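PDB 3MVG: ribosome inactivating type 1 protein from Iris hollandica, which belongs to the single-chain (type 1) ribosome-inactivating proteins of plants and has the mixed alpha/beta fold of that family. Local coordinates for residues 121-126 against 187-192; 194-199 against 220-225; 203-208 against 242-247; 214-219 against 230-235. One frame throughout, in Å; residues are numbered along the deposited sequence. Where two conformers were deposited one is given.

Contact 1 of 4, residues 121-126 against 187-192. Unlike the reference sequence in segment 187-192: Arg191 (reference Ser).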
loop_
_atom_site.group_PDB
_atom_site.type_symbol
_atom_site.label_atom_id
_atom_site.label_comp_id
_atom_site.label_asym_id
_atom_site.label_seq_id
_atom_site.Cartn_x
_atom_site.Cartn_y
_atom_site.Cartn_z
ATOM N N ASN A 121 -6.782 -6.535 -20.054
ATOM C CA ASN A 121 -5.744 -7.053 -20.948
ATOM C C ASN A 121 -4.629 -6.054 -21.273
ATOM O O ASN A 121 -3.859 -6.249 -22.215
ATOM C CB ASN A 121 -6.390 -7.600 -22.231
ATOM C CG ASN A 121 -7.447 -8.655 -21.943
ATOM O OD1 ASN A 121 -7.243 -9.547 -21.120
ATOM N ND2 ASN A 121 -8.586 -8.546 -22.612
ATOM N N ILE A 122 -4.537 -4.996 -20.468
ATOM C CA ILE A 122 -3.559 -3.926 -20.676
ATOM C C ILE A 122 -2.606 -3.851 -19.487
ATOM O O ILE A 122 -3.028 -3.609 -18.356
ATOM C CB ILE A 122 -4.260 -2.567 -20.913
ATOM C CG1 ILE A 122 -5.040 -2.608 -22.238
ATOM C CG2 ILE A 122 -3.247 -1.409 -20.872
ATOM C CD1 ILE A 122 -5.952 -1.410 -22.480
ATOM N N ASP A 123 -1.318 -4.079 -19.751
ATOM C CA ASP A 123 -0.278 -4.032 -18.708
ATOM C C ASP A 123 -0.204 -2.658 -18.056
ATOM O O ASP A 123 -0.265 -1.637 -18.743
ATOM C CB ASP A 123 1.113 -4.340 -19.284
ATOM C CG ASP A 123 1.326 -5.807 -19.607
ATOM O OD1 ASP A 123 0.542 -6.662 -19.170
ATOM O OD2 ASP A 123 2.323 -6.099 -20.299
ATOM N N LEU A 124 -0.067 -2.658 -16.735
ATOM C CA LEU A 124 0.169 -1.453 -15.955
ATOM C C LEU A 124 1.483 -1.565 -15.204
ATOM O O LEU A 124 1.800 -2.607 -14.621
ATOM C CB LEU A 124 -0.970 -1.236 -14.959
ATOM C CG LEU A 124 -2.369 -1.046 -15.549
ATOM C CD1 LEU A 124 -3.375 -0.896 -14.429
ATOM C CD2 LEU A 124 -2.442 0.166 -16.484
ATOM N N GLY A 125 2.232 -0.473 -15.198
ATOM C CA GLY A 125 3.537 -0.407 -14.545
ATOM C C GLY A 125 4.248 0.815 -15.074
ATOM O O GLY A 125 3.672 1.578 -15.861
ATOM N N ILE A 126 5.505 0.995 -14.674
ATOM C CA ILE A 126 6.262 2.170 -15.094
ATOM C C ILE A 126 6.600 2.150 -16.588
ATOM O O ILE A 126 6.537 3.189 -17.237
ATOM C CB ILE A 126 7.481 2.417 -14.159
ATOM C CG1 ILE A 126 7.015 2.610 -12.704
ATOM C CG2 ILE A 126 8.359 3.584 -14.645
ATOM C CD1 ILE A 126 5.976 3.708 -12.485
ATOM N N ASN A 187 5.240 -5.521 -14.369
ATOM C CA ASN A 187 3.889 -5.203 -14.793
ATOM C C ASN A 187 2.861 -6.093 -14.139
ATOM O O ASN A 187 3.169 -7.218 -13.739
ATOM C CB ASN A 187 3.780 -5.355 -16.306
ATOM C CG ASN A 187 4.533 -4.282 -17.048
ATOM O OD1 ASN A 187 4.679 -3.165 -16.563
ATOM N ND2 ASN A 187 5.008 -4.614 -18.237
ATOM N N PHE A 188 1.644 -5.577 -14.025
ATOM C CA PHE A 188 0.487 -6.392 -13.676
ATOM C C PHE A 188 -0.664 -5.931 -14.559
ATOM O O PHE A 188 -0.598 -4.862 -15.172
ATOM C CB PHE A 188 0.147 -6.271 -12.178
ATOM C CG PHE A 188 -0.458 -4.945 -11.788
ATOM C CD1 PHE A 188 0.358 -3.863 -11.490
ATOM C CD2 PHE A 188 -1.841 -4.783 -11.708
ATOM C CE1 PHE A 188 -0.192 -2.631 -11.136
ATOM C CE2 PHE A 188 -2.396 -3.560 -11.353
ATOM C CZ PHE A 188 -1.573 -2.483 -11.071
ATOM N N ARG A 189 -1.710 -6.745 -14.636
ATOM C CA ARG A 189 -2.947 -6.338 -15.284
ATOM C C ARG A 189 -4.031 -6.286 -14.221
ATOM O O ARG A 189 -4.082 -7.170 -13.358
ATOM C CB ARG A 189 -3.319 -7.302 -16.403
ATOM C CG ARG A 189 -2.366 -7.197 -17.569
ATOM C CD ARG A 189 -2.610 -8.261 -18.606
ATOM N NE ARG A 189 -1.807 -8.003 -19.797
ATOM C CZ ARG A 189 -1.988 -8.596 -20.973
ATOM N NH1 ARG A 189 -2.960 -9.489 -21.132
ATOM N NH2 ARG A 189 -1.203 -8.282 -21.993
ATOM N N PRO A 190 -4.886 -5.246 -14.256
ATOM C CA PRO A 190 -5.861 -5.083 -13.183
ATOM C C PRO A 190 -6.835 -6.244 -13.150
ATOM O O PRO A 190 -7.346 -6.661 -14.191
ATOM C CB PRO A 190 -6.567 -3.772 -13.535
ATOM C CG PRO A 190 -6.403 -3.637 -15.001
ATOM C CD PRO A 190 -5.045 -4.214 -15.298
ATOM N N ARG A 191 -7.048 -6.762 -11.944
ATOM C CA ARG A 191 -7.920 -7.897 -11.704
ATOM C C ARG A 191 -9.388 -7.447 -11.733
ATOM O O ARG A 191 -9.677 -6.246 -11.733
ATOM C CB ARG A 191 -7.553 -8.531 -10.355
ATOM C CG ARG A 191 -7.801 -7.607 -9.178
ATOM C CD ARG A 191 -7.251 -8.097 -7.845
ATOM N NE ARG A 191 -5.891 -7.632 -7.593
ATOM C CZ ARG A 191 -4.794 -8.353 -7.804
ATOM N NH1 ARG A 191 -4.877 -9.585 -8.288
ATOM N NH2 ARG A 191 -3.609 -7.838 -7.551
ATOM N N VAL A 192 -10.312 -8.407 -11.778
ATOM C CA VAL A 192 -11.742 -8.142 -11.618
ATOM C C VAL A 192 -11.995 -7.318 -10.341
ATOM O O VAL A 192 -12.888 -6.462 -10.295
ATOM C CB VAL A 192 -12.540 -9.479 -11.621
ATOM C CG1 VAL A 192 -13.946 -9.307 -11.070
ATOM C CG2 VAL A 192 -12.573 -10.065 -13.034
HETATM O O HOH W 1 -5.033 -10.574 -19.661
HETATM O O HOH W 2 -0.462 -5.131 -22.334
HETATM O O HOH W 3 4.506 -7.233 -19.143
#
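The guanidinium of Arg189 lies across the backbone of Asn121, whose O sits over the centre of the group, 3.2 Å from Arg189 CZ. This is a face contact and not a hydrogen bond, probably favourable because the carbonyl oxygen faces a delocalised positive charge. At the guanidinium edge, Arg189 NE forms a salt bridge with Asp123 OD1 at 2.8 Å. The nitrogen approaches from above the carboxylate plane, the two flat groups being turned 50° apart. An arginine suits this place because its chain, extended from CG to NE, runs beside the other segment and still carries N-H groups for Asp123 and for a water that Arg189 NH1 shares with Asn121 OD1. A second water ties Asp123 OD2 to Asn187 ND2, atoms 3.7 Å apart.

Next to these polar groups the backbones form a single antiparallel bridge. Leu124 N donates to Phe188 O at 2.8 Å, and Phe188 N returns a bond to Leu124 O at 3.0 Å. Leu124 CB rests over one face of the Phe188 ring, offset toward the rim and 4.1 Å from Phe188 CZ, while Leu124 CD1 packs 3.8 Å from Pro190 CD. Gly125, lacking a side chain, lets Asn187 OD1 settle 3.6 Å from Gly125 CA.

Both segments are loops that lead into helices, with Gly125 as N-cap before helix 126-138 and Arg191 as N-cap before helix 192-199. Ile122, Leu124 and Pro190 press on helix 146-164, and Phe188 on helix 166-173 and on Glu236 of the second subunit.

Contact 2 of 4, residues 194-199 against 220-225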
loop_
_atom_site.group_PDB
_atom_site.type_symbol
_atom_site.label_atom_id
_atom_site.label_comp_id
_atom_site.label_asym_id
_atom_site.label_seq_id
_atom_site.Cartn_x
_atom_site.Cartn_y
_atom_site.Cartn_z
ATOM N N ILE A 194 -9.834 -5.081 -8.921
ATOM C CA ILE A 194 -9.412 -3.696 -9.125
ATOM C C ILE A 194 -10.444 -2.950 -9.955
ATOM O O ILE A 194 -10.784 -1.806 -9.665
ATOM C CB ILE A 194 -8.048 -3.620 -9.834
ATOM C CG1 ILE A 194 -6.921 -3.977 -8.866
ATOM C CG2 ILE A 194 -7.826 -2.230 -10.410
ATOM C CD1 ILE A 194 -5.544 -3.883 -9.480
ATOM N N ILE A 195 -10.952 -3.612 -10.985
ATOM C CA ILE A 195 -11.950 -3.005 -11.851
ATOM C C ILE A 195 -13.249 -2.681 -11.109
ATOM O O ILE A 195 -13.849 -1.626 -11.324
ATOM C CB ILE A 195 -12.215 -3.889 -13.082
ATOM C CG1 ILE A 195 -10.975 -3.912 -13.974
ATOM C CG2 ILE A 195 -13.405 -3.384 -13.866
ATOM C CD1 ILE A 195 -11.233 -4.467 -15.341
ATOM N N ASP A 196 -13.674 -3.583 -10.226
ATOM C CA ASP A 196 -14.892 -3.372 -9.447
ATOM C C ASP A 196 -14.703 -2.263 -8.422
ATOM O O ASP A 196 -15.626 -1.505 -8.136
ATOM C CB ASP A 196 -15.362 -4.660 -8.780
ATOM C CG ASP A 196 -16.844 -4.653 -8.506
ATOM O OD1 ASP A 196 -17.247 -5.186 -7.460
ATOM O OD2 ASP A 196 -17.610 -4.105 -9.334
ATOM N N LEU A 197 -13.490 -2.149 -7.896
ATOM C CA LEU A 197 -13.170 -1.060 -7.004
ATOM C C LEU A 197 -13.332 0.285 -7.731
ATOM O O LEU A 197 -14.026 1.189 -7.255
ATOM C CB LEU A 197 -11.758 -1.256 -6.475
ATOM C CG LEU A 197 -11.331 -0.368 -5.324
ATOM C CD1 LEU A 197 -12.217 -0.585 -4.094
ATOM C CD2 LEU A 197 -9.875 -0.658 -5.005
ATOM N N GLN A 198 -12.734 0.387 -8.919
ATOM C CA GLN A 198 -12.846 1.587 -9.742
ATOM C C GLN A 198 -14.305 1.952 -10.006
ATOM O O GLN A 198 -14.691 3.112 -9.895
ATOM C CB GLN A 198 -12.116 1.406 -11.078
ATOM C CG GLN A 198 -10.612 1.227 -10.960
ATOM C CD GLN A 198 -9.976 0.809 -12.271
ATOM O OE1 GLN A 198 -10.660 0.582 -13.268
ATOM N NE2 GLN A 198 -8.661 0.709 -12.279
ATOM N N THR A 199 -15.110 0.945 -10.358
ATOM C CA THR A 199 -16.539 1.126 -10.662
ATOM C C THR A 199 -17.333 1.675 -9.474
ATOM O O THR A 199 -18.340 2.360 -9.656
ATOM C CB THR A 199 -17.159 -0.228 -11.118
ATOM O OG1 THR A 199 -16.415 -0.751 -12.226
ATOM C CG2 THR A 199 -18.630 -0.096 -11.500
ATOM N N VAL A 220 -21.661 -2.060 0.771
ATOM C CA VAL A 220 -21.215 -2.114 -0.615
ATOM C C VAL A 220 -20.519 -3.446 -0.883
ATOM O O VAL A 220 -19.458 -3.730 -0.323
ATOM C CB VAL A 220 -20.247 -0.936 -0.933
ATOM C CG1 VAL A 220 -19.800 -0.982 -2.394
ATOM C CG2 VAL A 220 -20.898 0.408 -0.618
ATOM N N LYS A 221 -21.118 -4.263 -1.745
ATOM C CA LYS A 221 -20.490 -5.515 -2.145
ATOM C C LYS A 221 -19.465 -5.257 -3.246
ATOM O O LYS A 221 -19.748 -4.558 -4.218
ATOM C CB LYS A 221 -21.539 -6.518 -2.621
ATOM C CG LYS A 221 -20.965 -7.889 -2.960
ATOM C CD LYS A 221 -22.019 -8.832 -3.540
ATOM C CE LYS A 221 -22.491 -8.383 -4.919
ATOM N NZ LYS A 221 -21.551 -8.738 -6.006
ATOM N N LEU A 222 -18.281 -5.835 -3.073
ATOM C CA LEU A 222 -17.197 -5.721 -4.048
ATOM C C LEU A 222 -16.693 -7.087 -4.463
ATOM O O LEU A 222 -16.517 -7.972 -3.629
ATOM C CB LEU A 222 -16.021 -4.930 -3.467
ATOM C CG LEU A 222 -16.219 -3.458 -3.108
ATOM C CD1 LEU A 222 -14.959 -2.935 -2.441
ATOM C CD2 LEU A 222 -16.556 -2.622 -4.330
ATOM N N GLN A 223 -16.446 -7.250 -5.757
ATOM C CA GLN A 223 -15.750 -8.432 -6.244
ATOM C C GLN A 223 -14.289 -8.370 -5.843
ATOM O O GLN A 223 -13.654 -7.317 -5.954
ATOM C CB GLN A 223 -15.824 -8.516 -7.768
ATOM C CG GLN A 223 -17.228 -8.553 -8.326
ATOM C CD GLN A 223 -17.987 -9.828 -7.993
ATOM O OE1 GLN A 223 -17.417 -10.923 -7.925
ATOM N NE2 GLN A 223 -19.287 -9.691 -7.797
ATOM N N VAL A 224 -13.750 -9.487 -5.370
ATOM C CA VAL A 224 -12.301 -9.612 -5.232
ATOM C C VAL A 224 -11.751 -10.519 -6.333
ATOM O O VAL A 224 -10.548 -10.550 -6.580
ATOM C CB VAL A 224 -11.857 -10.078 -3.822
ATOM C CG1 VAL A 224 -12.237 -9.033 -2.776
ATOM C CG2 VAL A 224 -12.443 -11.433 -3.467
ATOM N N SER A 225 -12.658 -11.248 -6.983
ATOM C CA SER A 225 -12.365 -12.128 -8.113
ATOM C C SER A 225 -13.688 -12.359 -8.836
ATOM O O SER A 225 -14.711 -11.801 -8.442
ATOM C CB SER A 225 -11.797 -13.458 -7.622
ATOM O OG SER A 225 -12.750 -14.133 -6.819
HETATM O O HOH W 4 -19.815 -5.029 -6.925
#
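Asp196, on helix 194-199, points its carboxylate at strand 220-223, where Asp196 OD1 accepts a hydrogen bond from Gln223 N at 2.8 Å. The bond is nearly straight (175° at the hydrogen) and enters on the anti side of the carboxylate, a little out of its plane. A chi1 of -155° sets Asp196 CG anti to the backbone N, and from there OD1 meets the strand N-H. Aspartate is short enough for this gap, the segment axes approaching to 7.3 Å as they run roughly antiparallel.

Gln223 contributes the aliphatic part of its side chain as well as its N-H. With CG anti to the carbonyl carbon (chi1 -58°), Gln223 CG lies 3.5 Å from Asp196 OD1, and the two side chains cross obliquely. A water sits 2.6 Å from Asp196 OD1 and also close to Lys221 O, so the same oxygen has a second polar neighbour.

Beside this polar link two leucines meet by their branches: Leu197 CD1 is 4.0 Å from Leu222 CD1. Leu222 CD2 touches Asp196 O at 4.1 Å, while Leu197 also packs on Phe165 and Ile168.

The chemistry is thus divided. Leucine methyls give a contact without direction, whereas a carboxylate oxygen taking a strand N-H sets the helix against one particular residue. Lys221 NZ, 5.8 Å from Asp196 OD1, is not in contact but could modestly favour the negative charge there.

Contact 3 of 4, residues 203-208 against 242-247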
loop_
_atom_site.group_PDB
_atom_site.type_symbol
_atom_site.label_atom_id
_atom_site.label_comp_id
_atom_site.label_asym_id
_atom_site.label_seq_id
_atom_site.Cartn_x
_atom_site.Cartn_y
_atom_site.Cartn_z
ATOM N N THR A 203 -20.066 5.267 -5.311
ATOM C CA THR A 203 -20.877 4.590 -4.310
ATOM C C THR A 203 -20.193 4.608 -2.944
ATOM O O THR A 203 -20.816 4.957 -1.935
ATOM C CB THR A 203 -21.210 3.155 -4.750
ATOM O OG1 THR A 203 -22.029 3.212 -5.924
ATOM C CG2 THR A 203 -21.954 2.395 -3.662
ATOM N N LEU A 204 -18.911 4.248 -2.910
ATOM C CA LEU A 204 -18.160 4.261 -1.668
ATOM C C LEU A 204 -18.055 5.682 -1.110
ATOM O O LEU A 204 -18.202 5.892 0.101
ATOM C CB LEU A 204 -16.769 3.644 -1.864
ATOM C CG LEU A 204 -16.726 2.119 -2.070
ATOM C CD1 LEU A 204 -15.394 1.683 -2.667
ATOM C CD2 LEU A 204 -17.012 1.352 -0.773
ATOM N N SER A 205 -17.806 6.651 -1.993
ATOM C CA SER A 205 -17.669 8.051 -1.588
ATOM C C SER A 205 -18.940 8.530 -0.899
ATOM O O SER A 205 -18.883 9.168 0.156
ATOM C CB SER A 205 -17.394 8.946 -2.799
ATOM O OG SER A 205 -16.070 8.763 -3.309
ATOM N N THR A 206 -20.080 8.239 -1.518
ATOM C CA THR A 206 -21.382 8.626 -0.978
ATOM C C THR A 206 -21.669 7.936 0.355
ATOM O O THR A 206 -22.084 8.598 1.321
ATOM C CB THR A 206 -22.478 8.367 -2.012
ATOM O OG1 THR A 206 -22.269 9.257 -3.110
ATOM C CG2 THR A 206 -23.874 8.604 -1.420
ATOM N N GLU A 207 -21.400 6.637 0.439
ATOM C CA GLU A 207 -21.640 5.912 1.685
ATOM C C GLU A 207 -20.797 6.464 2.831
ATOM O O GLU A 207 -21.272 6.574 3.962
ATOM C CB GLU A 207 -21.423 4.406 1.521
ATOM C CG GLU A 207 -22.460 3.699 0.626
ATOM C CD GLU A 207 -23.900 3.912 1.071
ATOM O OE1 GLU A 207 -24.174 3.834 2.288
ATOM O OE2 GLU A 207 -24.755 4.148 0.197
ATOM N N VAL A 208 -19.556 6.852 2.548
ATOM C CA VAL A 208 -18.734 7.474 3.584
ATOM C C VAL A 208 -19.379 8.771 4.094
ATOM O O VAL A 208 -19.414 9.016 5.307
ATOM C CB VAL A 208 -17.276 7.690 3.115
ATOM C CG1 VAL A 208 -16.505 8.595 4.085
ATOM C CG2 VAL A 208 -16.580 6.360 2.961
ATOM N N CYS A 242 -10.070 -0.803 1.279
ATOM C CA CYS A 242 -10.111 -0.278 -0.090
ATOM C C CYS A 242 -9.032 0.765 -0.339
ATOM O O CYS A 242 -8.697 1.062 -1.485
ATOM C CB CYS A 242 -11.474 0.342 -0.394
ATOM S SG CYS A 242 -12.885 -0.749 -0.185
ATOM N N GLY A 243 -8.510 1.353 0.731
ATOM C CA GLY A 243 -7.605 2.485 0.582
ATOM C C GLY A 243 -8.287 3.683 -0.059
ATOM O O GLY A 243 -7.653 4.475 -0.746
ATOM N N LEU A 244 -9.593 3.833 0.169
ATOM C CA LEU A 244 -10.322 4.978 -0.372
ATOM C C LEU A 244 -9.643 6.257 0.112
ATOM O O LEU A 244 -9.501 6.461 1.319
ATOM C CB LEU A 244 -11.788 4.925 0.049
ATOM C CG LEU A 244 -12.681 6.057 -0.442
ATOM C CD1 LEU A 244 -12.776 6.076 -1.957
ATOM C CD2 LEU A 244 -14.063 5.894 0.185
ATOM N N ALA A 245 -9.221 7.109 -0.826
ATOM C CA ALA A 245 -8.260 8.163 -0.512
ATOM C C ALA A 245 -8.696 9.553 -0.923
ATOM O O ALA A 245 -8.052 10.534 -0.561
ATOM C CB ALA A 245 -6.896 7.836 -1.129
ATOM N N LEU A 246 -9.762 9.622 -1.714
ATOM C CA LEU A 246 -10.409 10.869 -2.119
ATOM C C LEU A 246 -11.890 10.578 -2.212
ATOM O O LEU A 246 -12.269 9.490 -2.655
ATOM C CB LEU A 246 -9.932 11.335 -3.500
ATOM C CG LEU A 246 -8.452 11.649 -3.698
ATOM C CD1 LEU A 246 -8.160 11.864 -5.168
ATOM C CD2 LEU A 246 -8.058 12.866 -2.881
ATOM N N LEU A 247 -12.715 11.546 -1.824
ATOM C CA LEU A 247 -14.165 11.372 -1.876
ATOM C C LEU A 247 -14.798 12.279 -2.908
ATOM O O LEU A 247 -14.602 13.498 -2.879
ATOM C CB LEU A 247 -14.809 11.673 -0.521
ATOM C CG LEU A 247 -14.315 10.909 0.696
ATOM C CD1 LEU A 247 -14.936 11.518 1.933
ATOM C CD2 LEU A 247 -14.616 9.432 0.611
#
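Val208 and Leu244 mark the close part of a helix-to-loop contact in the ribosome-inactivating protein fold, where helix 201-210 packs on the chain that follows helix 235-240. Val208 CG2 comes 3.8 Å from Leu244 CD2 as the two side chains slide past each other in opposite directions. A chi1 of -180° sets Leu244 CG anti to its backbone N. The CD2 branch of Leu244 also reaches the helix one turn earlier, 4.1 Å from Leu204 CB. Val208 CG1 meets Leu247 CD1 at 4.0 Å, those side chains crossing at about a right angle. Branched aliphatic groups suit this wholly buried interface: methyls of both segments meet here with no polar group between Val208 and the two leucines.

Packing is slacker toward Cys242, where Leu204 CD1 stays 4.3 Å from Cys242 SG. Just beyond, Gly243 has positive phi (63°), a conformation easy for glycine, as the chain leaves the helical path. All the touching residues are buried, so the looser end at Cys242 is still inside the protein. No hydrogen bond joins the segments.

The small Ser205 permits the backbones to draw together, its CA being 4.8 Å from Leu247 CA. Its hydroxyl is not stranded in the apolar surroundings, for Ser205 OG bonds with Trp201 O and Leu248 N, while Trp201 NE1 bonds to Leu246 O. Against Leu247 the serine oxygen makes a plain contact, Ser205 OG lying 3.5 Å from Leu247 CA.

Contact 4 of 4, residues 214-219 against 230-235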
loop_
_atom_site.group_PDB
_atom_site.type_symbol
_atom_site.label_atom_id
_atom_site.label_comp_id
_atom_site.label_asym_id
_atom_site.label_seq_id
_atom_site.Cartn_x
_atom_site.Cartn_y
_atom_site.Cartn_z
ATOM N N GLY A 214 -20.161 6.012 11.644
ATOM C CA GLY A 214 -19.220 5.292 10.789
ATOM C C GLY A 214 -19.802 4.119 10.016
ATOM O O GLY A 214 -19.125 3.551 9.163
ATOM N N ARG A 215 -21.052 3.753 10.299
ATOM C CA ARG A 215 -21.683 2.604 9.641
ATOM C C ARG A 215 -22.410 3.022 8.373
ATOM O O ARG A 215 -23.165 3.996 8.368
ATOM C CB ARG A 215 -22.662 1.888 10.586
ATOM C CG ARG A 215 -22.036 1.300 11.863
ATOM C CD ARG A 215 -21.145 0.092 11.586
ATOM N NE ARG A 215 -21.876 -1.018 10.970
ATOM C CZ ARG A 215 -21.310 -2.122 10.485
ATOM N NH1 ARG A 215 -19.992 -2.287 10.535
ATOM N NH2 ARG A 215 -22.070 -3.066 9.945
ATOM N N PHE A 216 -22.186 2.282 7.291
ATOM C CA PHE A 216 -22.841 2.572 6.016
ATOM C C PHE A 216 -24.344 2.323 6.098
ATOM O O PHE A 216 -24.785 1.305 6.640
ATOM C CB PHE A 216 -22.290 1.660 4.917
ATOM C CG PHE A 216 -20.945 2.069 4.360
ATOM C CD1 PHE A 216 -20.199 3.115 4.906
ATOM C CD2 PHE A 216 -20.412 1.358 3.286
ATOM C CE1 PHE A 216 -18.953 3.459 4.361
ATOM C CE2 PHE A 216 -19.177 1.692 2.741
ATOM C CZ PHE A 216 -18.449 2.738 3.276
ATOM N N LEU A 217 -25.123 3.231 5.527
ATOM C CA LEU A 217 -26.559 3.003 5.358
ATOM C C LEU A 217 -26.817 1.844 4.394
ATOM O O LEU A 217 -27.749 1.057 4.589
ATOM C CB LEU A 217 -27.259 4.268 4.864
ATOM C CG LEU A 217 -27.108 5.572 5.659
ATOM C CD1 LEU A 217 -27.885 6.684 4.964
ATOM C CD2 LEU A 217 -27.549 5.429 7.116
ATOM N N GLN A 218 -25.988 1.747 3.357
ATOM C CA GLN A 218 -26.092 0.689 2.360
ATOM C C GLN A 218 -24.726 0.038 2.157
ATOM O O GLN A 218 -23.869 0.586 1.451
ATOM C CB GLN A 218 -26.630 1.239 1.033
ATOM C CG GLN A 218 -28.071 1.737 1.082
ATOM C CD GLN A 218 -29.078 0.650 1.436
ATOM O OE1 GLN A 218 -28.928 -0.514 1.049
ATOM N NE2 GLN A 218 -30.120 1.033 2.169
ATOM N N PRO A 219 -24.501 -1.128 2.792
ATOM C CA PRO A 219 -23.246 -1.852 2.592
ATOM C C PRO A 219 -22.945 -2.114 1.115
ATOM O O PRO A 219 -23.853 -2.338 0.313
ATOM C CB PRO A 219 -23.477 -3.151 3.363
ATOM C CG PRO A 219 -24.368 -2.727 4.497
ATOM C CD PRO A 219 -25.302 -1.713 3.886
ATOM N N VAL A 230 -16.435 -9.510 -1.167
ATOM C CA VAL A 230 -16.453 -9.029 0.208
ATOM C C VAL A 230 -17.495 -7.910 0.307
ATOM O O VAL A 230 -17.967 -7.387 -0.705
ATOM C CB VAL A 230 -15.062 -8.522 0.672
ATOM C CG1 VAL A 230 -14.011 -9.635 0.617
ATOM C CG2 VAL A 230 -14.622 -7.297 -0.135
ATOM N N VAL A 231 -17.851 -7.544 1.531
ATOM C CA VAL A 231 -18.806 -6.467 1.742
ATOM C C VAL A 231 -18.162 -5.397 2.613
ATOM O O VAL A 231 -17.591 -5.695 3.665
ATOM C CB VAL A 231 -20.117 -6.977 2.388
ATOM C CG1 VAL A 231 -21.081 -5.816 2.645
ATOM C CG2 VAL A 231 -20.769 -8.050 1.508
ATOM N N ILE A 232 -18.245 -4.153 2.147
ATOM C CA ILE A 232 -17.747 -2.997 2.892
ATOM C C ILE A 232 -18.932 -2.330 3.586
ATOM O O ILE A 232 -19.842 -1.843 2.925
ATOM C CB ILE A 232 -17.046 -1.977 1.950
ATOM C CG1 ILE A 232 -16.056 -2.671 0.997
ATOM C CG2 ILE A 232 -16.387 -0.851 2.757
ATOM C CD1 ILE A 232 -14.940 -3.462 1.664
ATOM N N SER A 233 -18.902 -2.301 4.918
ATOM C CA SER A 233 -20.065 -1.885 5.707
ATOM C C SER A 233 -19.817 -0.658 6.573
ATOM O O SER A 233 -20.729 -0.165 7.232
ATOM C CB SER A 233 -20.532 -3.032 6.605
ATOM O OG SER A 233 -20.950 -4.132 5.827
ATOM N N ASP A 234 -18.587 -0.161 6.592
ATOM C CA ASP A 234 -18.270 0.987 7.435
ATOM C C ASP A 234 -17.126 1.820 6.866
ATOM O O ASP A 234 -16.390 1.360 5.975
ATOM C CB ASP A 234 -18.009 0.565 8.892
ATOM C CG ASP A 234 -16.868 -0.407 9.025
ATOM O OD1 ASP A 234 -17.110 -1.563 9.424
ATOM O OD2 ASP A 234 -15.723 -0.029 8.734
ATOM N N VAL A 235 -16.983 3.038 7.376
ATOM C CA VAL A 235 -15.973 3.961 6.879
ATOM C C VAL A 235 -14.557 3.443 7.086
ATOM O O VAL A 235 -13.714 3.554 6.193
ATOM C CB VAL A 235 -16.088 5.333 7.544
ATOM C CG1 VAL A 235 -14.997 6.226 7.017
ATOM C CG2 VAL A 235 -17.452 5.930 7.280
HETATM O O HOH W 5 -23.463 -0.759 7.750
#
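Arg215 and Asp234 form an antiparallel non-hydrogen-bonded pair with their CA atoms 4.4 Å apart, and the backbone bonds fall to their neighbours. Phe216 N donates to Ser233 O at 2.8 Å, and Val235 N donates to Gly214 O, also at 2.8 Å. A water donates to both Phe216 O and Ser233 O. At Leu217 and Gln218 segment 214-219 turns a corner, yet Pro219 comes back to the partner strand, its CB 3.7 Å from Val231 CG1.

The segments belong to the beta hairpin of strands 215-223 and 229-234, here at the end away from its connecting turn. Phe216 lays its ring against the partner backbone, with Asp234 N over the centre of one face, 3.9 Å above the plane. Phe216 CE2 touches Ile232 CG2 at 3.8 Å, the two side chains pointing the same way. A flat ring suits this site because it can cover peptide groups and still meet Val208 and Ala238 of the adjoining helices.

Arg215 folds back, bent at chi2 (-70°) and chi3 (-61°), and its guanidinium has Ser233 O over its centre. Arg215 NH1 makes a salt bridge to Asp234 OD1 at 3.2 Å. The aspartate also serves as N-cap of helix 235-240, Asp234 OD2 accepting a hydrogen bond from Lys237 N.

How the contacts relate
Contacts 2, 3 and 4 cluster on one side of the chain's centre, about 10 to 14 Å apart centre to centre, while the centre of contact 1 lies about 15 Å from that of contact 2 and about 23 to 28 Å from the others. Contact 1 closes before the rest open, and joins contact 2 where Phe188 CE2 packs on Ile194 CD1 at 3.7 Å. Contact 2 alternates along the chain with contacts 3 and 4; contact 4 is nested inside contact 3. Contacts 2 and 4 both use strand 215-223, whose hairpin partner 229-234 enters contact 4. Helix 201-210, in contact 3, is joined to contact 4 by Glu207 OE1, probably bonded to Gln218 N. Contacts 1 and 2 both touch the second subunit.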